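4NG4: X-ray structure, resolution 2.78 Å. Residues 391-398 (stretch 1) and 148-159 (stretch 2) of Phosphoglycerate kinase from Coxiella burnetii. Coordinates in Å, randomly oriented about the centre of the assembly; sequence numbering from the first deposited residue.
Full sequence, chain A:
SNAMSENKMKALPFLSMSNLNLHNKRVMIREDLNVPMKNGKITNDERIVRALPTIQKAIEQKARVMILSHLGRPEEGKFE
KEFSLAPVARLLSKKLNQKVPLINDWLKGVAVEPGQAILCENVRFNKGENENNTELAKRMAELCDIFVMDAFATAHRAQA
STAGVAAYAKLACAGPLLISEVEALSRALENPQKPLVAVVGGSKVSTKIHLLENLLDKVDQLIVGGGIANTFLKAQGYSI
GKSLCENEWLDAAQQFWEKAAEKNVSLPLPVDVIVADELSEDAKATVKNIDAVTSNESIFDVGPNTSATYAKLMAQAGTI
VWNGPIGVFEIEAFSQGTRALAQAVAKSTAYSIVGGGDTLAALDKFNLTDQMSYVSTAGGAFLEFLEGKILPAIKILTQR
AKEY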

# COMPACT_ATOMS: atom_id res chain seq x y z
N LEU A 391 11.00 2.69 7.07
CA LEU A 391 11.21 2.48 5.63
C LEU A 391 12.48 3.20 5.18
O LEU A 391 12.57 4.41 5.33
CB LEU A 391 10.02 2.98 4.81
CG LEU A 391 8.86 1.99 4.65
CD1 LEU A 391 8.27 1.59 6.00
CD2 LEU A 391 7.80 2.57 3.72
N PRO A 392 13.45 2.47 4.59
CA PRO A 392 14.76 3.03 4.25
C PRO A 392 14.74 4.36 3.51
O PRO A 392 15.54 5.23 3.80
CB PRO A 392 15.38 1.96 3.36
CG PRO A 392 14.74 0.70 3.79
CD PRO A 392 13.35 1.05 4.20
N ALA A 393 13.84 4.50 2.54
CA ALA A 393 13.77 5.74 1.76
C ALA A 393 13.48 6.92 2.66
O ALA A 393 14.11 7.97 2.53
CB ALA A 393 12.70 5.63 0.70
N ILE A 394 12.53 6.74 3.57
CA ILE A 394 12.06 7.79 4.48
C ILE A 394 13.11 8.14 5.53
O ILE A 394 13.31 9.32 5.86
CB ILE A 394 10.77 7.36 5.19
CG1 ILE A 394 9.62 7.30 4.17
CG2 ILE A 394 10.43 8.30 6.33
CD1 ILE A 394 8.60 6.19 4.45
N LYS A 395 13.78 7.12 6.05
CA LYS A 395 14.80 7.33 7.04
C LYS A 395 15.82 8.35 6.53
O LYS A 395 16.08 9.36 7.19
CB LYS A 395 15.49 6.00 7.38
CG LYS A 395 16.22 6.03 8.72
CD LYS A 395 17.16 4.84 8.89
CE LYS A 395 17.69 4.77 10.32
NZ LYS A 395 18.96 3.97 10.44
N ILE A 396 16.35 8.10 5.34
CA ILE A 396 17.40 8.94 4.78
C ILE A 396 16.90 10.35 4.49
O ILE A 396 17.64 11.31 4.71
CB ILE A 396 18.04 8.32 3.51
CG1 ILE A 396 18.56 6.91 3.80
CG2 ILE A 396 19.20 9.18 3.00
CD1 ILE A 396 19.33 6.30 2.66
N LEU A 397 15.67 10.48 4.01
CA LEU A 397 15.12 11.80 3.69
C LEU A 397 15.07 12.72 4.91
O LEU A 397 15.28 13.94 4.79
CB LEU A 397 13.74 11.69 3.04
CG LEU A 397 13.72 11.20 1.59
CD1 LEU A 397 12.28 11.13 1.09
CD2 LEU A 397 14.56 12.07 0.68
N THR A 398 14.80 12.14 6.08
CA THR A 398 14.82 12.89 7.34
C THR A 398 16.25 13.15 7.83
O THR A 398 16.60 14.28 8.18
CB THR A 398 14.06 12.15 8.45
OG1 THR A 398 14.67 10.87 8.67
CG2 THR A 398 12.59 11.95 8.07
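Stretch 2 148-159: VMDAFATAHRAQ

Stretch 2 packs against the first turns of the helix that starts at Pro392 and continues beyond Thr398, and it does so mostly as an irregular chain. Val148 and Met149 belong to a strand that begins earlier in the chain; the stretch later folds through a type I beta turn from Thr154 to Arg157 before extending again toward Gln159. The start of the turn is tied back to the residues before it: Thr154 OG1 reaches Ala151 O at 2.6 Å and Ala155 N donates to Phe152 O at 3.1 Å. A weak bond of 3.3 Å from Arg157 N to Thr154 O closes the turn itself. The contact is best read by register. The CA atoms of Ala393 and Ala155 lie 4.8 Å apart, those of Leu391 and His156 4.9 Å, and those of Pro392 and Ala158 5.9 Å, so the turn sits over the start of the helix while Met149 lies farther along it, beside Leu397. Overall, stretch 2 runs roughly counter to the helix as far as His156.

One polar link crosses the interface. Ala393 N donates to Ala155 O at 3.3 Å, nearly straight at 170° but weak. The rule is economical: an amide in the first turn of a helix has no carbonyl of a preceding turn to bind, and here a carbonyl of the beta turn takes it. The same oxygen lies close to carbon as well, with Pro392 CD 3.4 Å from Ala155 O and Leu391 CB 3.7 Å from it.

Most of the rest is apolar packing. Ala393 CB and Ala155 CB meet at 3.3 Å, shorter than usual for two methyl groups. Ala393 CB also lies 3.8 Å from Met149 CE. One helical turn later, Leu397 CD1 comes 3.8 Å from Met149 CB, so Met149 spans both residues, its CB near one and its terminal methyl near the other.

Larger side chains fill the flank. Phe152 starts sideways, yet its t rotamer brings the ring toward stretch 1, where Leu391 CD2, just before the helix, and Ile394 CD1, within it, each stand 4.1 Å from Phe152 CE1, both approaching the ring obliquely. Leu391 CD2 also lies 4.2 Å from Ala155 CB, and Leu391 CG is 3.9 Å from His156 CA; the CA-to-CB bond of His156 points away, yet His156 CB still lies 4.1 Å from Leu391 CG.

At the more open margin, Pro392 CB and Ala158 CB touch at 4.3 Å. Lys395, Ile396 and Thr398 stay out of reach, leaving Leu391, Pro392, Ala393, Ile394 and Leu397 to carry the contact.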

# COMPACT_ATOMS: atom_id res chain seq x y z
N VAL A 148 15.02 13.86 -5.55
CA VAL A 148 13.65 13.88 -5.05
C VAL A 148 13.08 12.46 -5.06
O VAL A 148 12.77 11.93 -6.13
CB VAL A 148 12.76 14.80 -5.91
CG1 VAL A 148 11.39 14.92 -5.30
CG2 VAL A 148 13.39 16.15 -6.02
N MET A 149 12.96 11.86 -3.87
CA MET A 149 12.30 10.56 -3.73
C MET A 149 10.81 10.77 -3.72
O MET A 149 10.24 11.17 -2.70
CB MET A 149 12.74 9.83 -2.45
CG MET A 149 12.09 8.44 -2.24
SD MET A 149 12.04 7.42 -3.72
CE MET A 149 11.93 5.78 -3.03
N ASP A 150 10.18 10.48 -4.85
CA ASP A 150 8.74 10.65 -5.02
C ASP A 150 8.09 9.30 -5.32
O ASP A 150 7.14 9.24 -6.09
CB ASP A 150 8.51 11.63 -6.16
CG ASP A 150 7.08 12.13 -6.24
OD1 ASP A 150 6.50 12.48 -5.18
OD2 ASP A 150 6.55 12.19 -7.38
N ALA A 151 8.59 8.22 -4.70
CA ALA A 151 8.17 6.85 -5.03
C ALA A 151 7.88 5.93 -3.81
O ALA A 151 8.60 4.95 -3.56
CB ALA A 151 9.23 6.21 -5.92
N PHE A 152 6.82 6.25 -3.07
CA PHE A 152 6.46 5.51 -1.85
C PHE A 152 6.27 4.00 -2.09
O PHE A 152 6.61 3.19 -1.22
CB PHE A 152 5.20 6.09 -1.19
CG PHE A 152 4.84 5.45 0.13
CD1 PHE A 152 5.39 5.92 1.32
CD2 PHE A 152 3.96 4.39 0.19
CE1 PHE A 152 5.07 5.34 2.54
CE2 PHE A 152 3.64 3.81 1.40
CZ PHE A 152 4.20 4.28 2.58
N ALA A 153 5.72 3.61 -3.24
CA ALA A 153 5.55 2.18 -3.55
C ALA A 153 6.87 1.40 -3.61
O ALA A 153 6.85 0.17 -3.63
CB ALA A 153 4.79 2.01 -4.85
N THR A 154 7.99 2.11 -3.65
CA THR A 154 9.32 1.51 -3.70
C THR A 154 10.14 1.73 -2.41
O THR A 154 11.16 1.06 -2.21
CB THR A 154 10.11 2.09 -4.92
OG1 THR A 154 10.43 3.48 -4.70
CG2 THR A 154 9.29 2.00 -6.19
N ALA A 155 9.68 2.63 -1.54
CA ALA A 155 10.43 3.08 -0.36
C ALA A 155 10.76 2.02 0.68
O ALA A 155 11.62 2.26 1.56
CB ALA A 155 9.70 4.22 0.33
N HIS A 156 10.06 0.88 0.61
CA HIS A 156 10.18 -0.17 1.62
C HIS A 156 11.35 -1.13 1.38
O HIS A 156 11.58 -2.04 2.19
CB HIS A 156 8.84 -0.92 1.77
CG HIS A 156 8.47 -1.78 0.59
ND1 HIS A 156 8.47 -1.32 -0.70
CD2 HIS A 156 8.06 -3.07 0.54
CE1 HIS A 156 8.08 -2.29 -1.51
NE2 HIS A 156 7.83 -3.36 -0.79
N ARG A 157 12.08 -0.92 0.30
CA ARG A 157 13.28 -1.70 -0.01
C ARG A 157 14.46 -0.78 -0.28
O ARG A 157 14.30 0.32 -0.80
CB ARG A 157 13.06 -2.60 -1.23
CG ARG A 157 11.95 -3.61 -1.04
CD ARG A 157 12.33 -4.69 -0.01
NE ARG A 157 11.15 -5.23 0.65
CZ ARG A 157 10.17 -5.90 0.04
NH1 ARG A 157 10.20 -6.12 -1.28
NH2 ARG A 157 9.14 -6.34 0.75
N ALA A 158 15.64 -1.27 0.07
CA ALA A 158 16.87 -0.50 -0.04
C ALA A 158 17.51 -0.85 -1.36
O ALA A 158 17.97 -1.97 -1.56
CB ALA A 158 17.81 -0.81 1.10
N GLN A 159 17.50 0.12 -2.26
CA GLN A 159 18.06 -0.06 -3.58
C GLN A 159 18.73 1.25 -4.00
O GLN A 159 18.30 2.31 -3.57
CB GLN A 159 16.96 -0.48 -4.55
CG GLN A 159 16.55 -1.94 -4.35
CD GLN A 159 15.52 -2.39 -5.35
OE1 GLN A 159 14.43 -1.85 -5.38
NE2 GLN A 159 15.87 -3.36 -6.17